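Local atomic coordinates of protein-glutamine gamma-glutamyltransferase 2 (Pagrus major, PDB entry 1G0D), a protein that catalyses calcium-dependent cross-linking of proteins, joining peptide-bound glutamine to the amino group of lysine or to other primary amines. Residues R14-N18 against F40-L44; R79-F84 against L97-A103. One frame throughout, in Å; residues are numbered along the deposited sequence.

Overall arrangement
Both contacts lie in the N-terminal beta-sandwich domain of this transglutaminase, on one antiparallel sheet. Contact 1 (14-18 against 40-44) sets the helix 15-21 beside strand 40-46. Contact 2 (79-84 against 97-103) pairs the base of the hairpin made by strands 83-88 and 92-98. Strands 40-46 and 92-98 are neighbours, so the two contacts touch although their centres are about 17 Å apart. F40 O and L97 N are 2.7 Å apart, probably hydrogen-bonded. F40 CE1 packs against W82 CZ3 at 3.8 Å. Neither contact is near the catalytic residues C272, H332 and D355 or the predicted calcium and GTP sites.

Contact 1: R14-N18 against F40-L44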
# COMPACT_ATOMS: atom_id res chain seq x y z
N ARG A 14 5.99 29.55 17.46
CA ARG A 14 6.92 28.66 18.11
C ARG A 14 6.81 27.26 17.48
O ARG A 14 6.53 26.29 18.17
CB ARG A 14 6.63 28.63 19.61
CG ARG A 14 6.28 30.03 20.22
CD ARG A 14 6.28 30.11 21.77
NE ARG A 14 6.32 28.80 22.42
CZ ARG A 14 7.41 28.26 22.95
NH1 ARG A 14 8.58 28.91 22.93
NH2 ARG A 14 7.35 27.06 23.48
N SER A 15 7.06 27.17 16.18
CA SER A 15 6.97 25.91 15.47
C SER A 15 8.06 24.91 15.74
O SER A 15 7.82 23.72 15.67
CB SER A 15 6.91 26.14 13.99
OG SER A 15 7.81 27.15 13.64
N HIS A 16 9.26 25.37 16.02
CA HIS A 16 10.35 24.44 16.30
C HIS A 16 9.99 23.62 17.55
O HIS A 16 10.31 22.44 17.67
CB HIS A 16 11.62 25.22 16.57
CG HIS A 16 12.41 25.51 15.35
ND1 HIS A 16 12.15 26.60 14.54
CD2 HIS A 16 13.43 24.84 14.76
CE1 HIS A 16 12.98 26.58 13.51
NE2 HIS A 16 13.77 25.53 13.62
N GLU A 17 9.32 24.30 18.48
CA GLU A 17 8.92 23.72 19.74
C GLU A 17 7.61 22.95 19.67
O GLU A 17 7.54 21.79 20.06
CB GLU A 17 8.83 24.84 20.78
CG GLU A 17 10.15 25.59 20.98
CD GLU A 17 10.25 26.94 20.24
OE1 GLU A 17 9.65 27.09 19.15
OE2 GLU A 17 10.93 27.86 20.77
N ASN A 18 6.56 23.60 19.17
CA ASN A 18 5.26 22.95 19.07
C ASN A 18 5.38 21.73 18.19
O ASN A 18 4.87 20.66 18.52
CB ASN A 18 4.23 23.92 18.49
CG ASN A 18 3.77 24.98 19.51
OD1 ASN A 18 3.51 24.65 20.66
ND2 ASN A 18 3.66 26.22 19.09
N PHE A 40 -1.21 23.72 21.99
CA PHE A 40 -0.02 24.31 21.41
C PHE A 40 0.13 25.76 21.91
O PHE A 40 -0.87 26.42 22.18
CB PHE A 40 0.00 24.16 19.86
CG PHE A 40 -1.20 24.72 19.11
CD1 PHE A 40 -2.38 23.99 18.99
CD2 PHE A 40 -1.13 25.96 18.46
CE1 PHE A 40 -3.47 24.49 18.24
CE2 PHE A 40 -2.20 26.46 17.72
CZ PHE A 40 -3.37 25.71 17.61
N SER A 41 1.36 26.26 22.09
CA SER A 41 1.56 27.62 22.59
C SER A 41 2.30 28.55 21.65
O SER A 41 3.38 28.23 21.17
CB SER A 41 2.33 27.60 23.90
OG SER A 41 1.74 26.69 24.78
N ILE A 42 1.72 29.72 21.43
CA ILE A 42 2.29 30.70 20.53
C ILE A 42 2.38 31.98 21.34
O ILE A 42 1.79 32.06 22.41
CB ILE A 42 1.36 30.89 19.28
CG1 ILE A 42 0.01 31.49 19.69
CG2 ILE A 42 1.10 29.49 18.59
CD1 ILE A 42 -0.76 32.16 18.54
N THR A 43 3.11 32.98 20.86
CA THR A 43 3.22 34.23 21.61
C THR A 43 2.88 35.47 20.79
O THR A 43 3.05 35.48 19.59
CB THR A 43 4.63 34.46 22.12
OG1 THR A 43 5.57 34.06 21.12
CG2 THR A 43 4.84 33.69 23.39
N LEU A 44 2.39 36.49 21.47
CA LEU A 44 2.05 37.76 20.86
C LEU A 44 3.12 38.69 21.38
O LEU A 44 3.09 39.01 22.58
CB LEU A 44 0.76 38.32 21.42
CG LEU A 44 -0.63 38.05 20.94
CD1 LEU A 44 -1.45 39.29 21.14
CD2 LEU A 44 -0.59 37.64 19.52
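The start of the short helix 15-21 meets strand 40-46 of the N-terminal beta-sandwich, and N18 reads the backbone of S41 with both ends of its amide. S41 N donates to N18 OD1 at 3.0 Å. N18 ND2 returns a bond to S41 O at 2.9 Å and 160°. This acceptor lies close to the amide plane of N18, but ND2 sits above the carbonyl plane of S41. R14 brings a second donor to the same oxygen. Its guanidinium presents an edge, and NE reaches S41 O at 3.2 Å in a weak bond. The R14 chain is bent at CG-CD (chi3 -13°), and CG passes 4.1 Å from I42 CA. The R14 side chain crosses that of T43 at about a right angle, CD coming 4.1 Å from OG1. R14 also holds the N-cap position, and its O accepts the bond from N18 N at 2.9 Å. On the strand, F40 CB lies 3.6 Å from N18 OD1. A leucine at N18 would probably leave S41 N without its acceptor and take from S41 O its straighter bond, leaving the weak one from R14. The backbone N and O of S41 are thus both met by side chains from the start of the helix, while F40 and I42 keep their backbone bonds to L97 and L95, and the positive charge of R14 probably polarises the S41 carbonyl further.

Contact 2: R79-F84 against L97-A103; sequences RDKWWF and LHSPANA
W83 and H98 form the tight centre of this contact, joined by backbone and rings together. They are an antiparallel hydrogen-bonded pair: W83 N donates to H98 O at 3.0 Å, and H98 N to W83 O at 2.7 Å. On the same face of the sheet the H98 ring lies in an offset stack on the six-membered ring of W83, centroids 3.9 Å apart and planes at 8°. Their side chains run side by side, and H98 CB sits over the five-membered ring. In W83, CG stands between the backbone N and the carbonyl carbon (chi1 65°), which brings the indole over H98. The W82 indole is buried. S99 CB lies over its six-membered ring, 3.5 Å from the centroid, and P100 CD covers the five-membered ring from the same face. L97 CD1 adds an apolar contact with W82 CZ3 at 3.9 Å. F130, I70 and L60 also touch W82.

The other end is looser and faces solvent. R79 and D80 are poorly ordered there, and K81 NZ makes a salt bridge to D80 with weak bonds. A water bridges the two segments, donating to R79 O at 2.6 Å and accepting from A101 N. The type I turn P100-A103 follows. The paired part is the open end of the antiparallel hairpin of strands 83-88 and 92-98, with 83-88 an outermost strand of its sheet; loops run on from both strands, and W82 is turned into the core of the N-terminal beta-sandwich.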
# COMPACT_ATOMS: atom_id res chain seq x y z
N ARG A 79 -15.49 19.99 25.73
CA ARG A 79 -14.42 19.01 25.59
C ARG A 79 -14.15 18.91 24.10
O ARG A 79 -13.03 18.69 23.61
CB ARG A 79 -14.83 17.69 26.19
CG ARG A 79 -14.21 17.42 27.57
CD ARG A 79 -14.37 15.97 27.99
NE ARG A 79 -13.50 15.08 27.22
CZ ARG A 79 -13.90 14.39 26.15
NH1 ARG A 79 -15.15 14.49 25.71
NH2 ARG A 79 -13.03 13.59 25.53
N ASP A 80 -15.23 19.07 23.36
CA ASP A 80 -15.13 19.05 21.93
C ASP A 80 -15.14 20.52 21.45
O ASP A 80 -15.33 20.82 20.27
CB ASP A 80 -16.27 18.21 21.34
CG ASP A 80 -17.58 18.99 21.22
OD1 ASP A 80 -18.01 19.61 22.21
OD2 ASP A 80 -18.16 18.95 20.11
N LYS A 81 -14.89 21.42 22.40
CA LYS A 81 -14.85 22.84 22.10
C LYS A 81 -13.42 23.35 22.08
O LYS A 81 -12.64 22.98 22.94
CB LYS A 81 -15.61 23.63 23.15
CG LYS A 81 -17.10 23.86 22.87
CD LYS A 81 -17.40 24.18 21.40
CE LYS A 81 -18.65 23.44 20.84
NZ LYS A 81 -18.36 22.15 20.12
N TRP A 82 -13.10 24.20 21.11
CA TRP A 82 -11.76 24.81 21.03
C TRP A 82 -11.71 25.88 22.14
O TRP A 82 -12.71 26.52 22.42
CB TRP A 82 -11.58 25.53 19.69
CG TRP A 82 -10.98 24.77 18.54
CD1 TRP A 82 -11.67 24.04 17.60
CD2 TRP A 82 -9.61 24.77 18.12
NE1 TRP A 82 -10.81 23.59 16.62
CE2 TRP A 82 -9.55 24.03 16.91
CE3 TRP A 82 -8.43 25.33 18.64
CZ2 TRP A 82 -8.36 23.83 16.21
CZ3 TRP A 82 -7.24 25.13 17.95
CH2 TRP A 82 -7.22 24.38 16.74
N TRP A 83 -10.56 26.10 22.77
CA TRP A 83 -10.46 27.15 23.79
C TRP A 83 -9.01 27.49 24.05
O TRP A 83 -8.12 26.70 23.72
CB TRP A 83 -11.15 26.75 25.09
CG TRP A 83 -10.53 25.61 25.81
CD1 TRP A 83 -10.79 24.27 25.62
CD2 TRP A 83 -9.57 25.69 26.86
NE1 TRP A 83 -10.05 23.52 26.50
CE2 TRP A 83 -9.29 24.37 27.28
CE3 TRP A 83 -8.92 26.75 27.51
CZ2 TRP A 83 -8.39 24.07 28.31
CZ3 TRP A 83 -8.03 26.46 28.54
CH2 TRP A 83 -7.78 25.12 28.93
N PHE A 84 -8.76 28.66 24.63
CA PHE A 84 -7.40 29.07 24.90
C PHE A 84 -7.17 29.62 26.28
O PHE A 84 -8.07 30.05 26.96
CB PHE A 84 -6.93 30.10 23.84
CG PHE A 84 -7.46 31.51 24.05
CD1 PHE A 84 -6.63 32.50 24.56
CD2 PHE A 84 -8.76 31.85 23.67
CE1 PHE A 84 -7.09 33.80 24.69
CE2 PHE A 84 -9.23 33.15 23.80
CZ PHE A 84 -8.38 34.13 24.31
N LEU A 97 -3.34 27.38 22.84
CA LEU A 97 -4.58 26.98 22.18
C LEU A 97 -4.83 25.53 22.49
O LEU A 97 -3.92 24.71 22.40
CB LEU A 97 -4.49 27.13 20.65
CG LEU A 97 -4.61 28.42 19.82
CD1 LEU A 97 -6.04 28.56 19.46
CD2 LEU A 97 -4.11 29.65 20.54
N HIS A 98 -6.06 25.23 22.87
CA HIS A 98 -6.49 23.87 23.18
C HIS A 98 -7.53 23.45 22.12
O HIS A 98 -8.55 24.09 21.94
CB HIS A 98 -7.14 23.82 24.57
CG HIS A 98 -6.16 23.90 25.70
ND1 HIS A 98 -5.55 22.78 26.23
CD2 HIS A 98 -5.67 24.96 26.38
CE1 HIS A 98 -4.73 23.16 27.20
NE2 HIS A 98 -4.79 24.47 27.31
N SER A 99 -7.28 22.37 21.41
CA SER A 99 -8.19 21.96 20.37
C SER A 99 -8.88 20.69 20.78
O SER A 99 -8.28 19.89 21.49
CB SER A 99 -7.42 21.70 19.06
OG SER A 99 -6.71 20.46 19.11
N PRO A 100 -10.13 20.48 20.34
CA PRO A 100 -10.81 19.23 20.72
C PRO A 100 -10.16 18.05 19.99
O PRO A 100 -9.45 18.25 19.00
CB PRO A 100 -12.26 19.44 20.26
CG PRO A 100 -12.17 20.49 19.17
CD PRO A 100 -10.98 21.35 19.51
N ALA A 101 -10.37 16.85 20.49
CA ALA A 101 -9.83 15.66 19.86
C ALA A 101 -10.67 15.28 18.61
O ALA A 101 -10.33 14.31 17.92
CB ALA A 101 -9.79 14.49 20.86
N ASN A 102 -11.76 16.01 18.34
CA ASN A 102 -12.56 15.75 17.15
C ASN A 102 -12.37 16.91 16.19
O ASN A 102 -13.16 17.12 15.27
CB ASN A 102 -14.05 15.57 17.47
CG ASN A 102 -14.65 16.76 18.19
OD1 ASN A 102 -13.94 17.68 18.57
ND2 ASN A 102 -15.97 16.73 18.39
N ALA A 103 -11.30 17.67 16.39
CA ALA A 103 -11.02 18.80 15.52
C ALA A 103 -10.90 18.41 14.02
O ALA A 103 -10.44 17.32 13.67
CB ALA A 103 -9.76 19.45 15.99
O HOH W 1 -11.42 16.70 23.25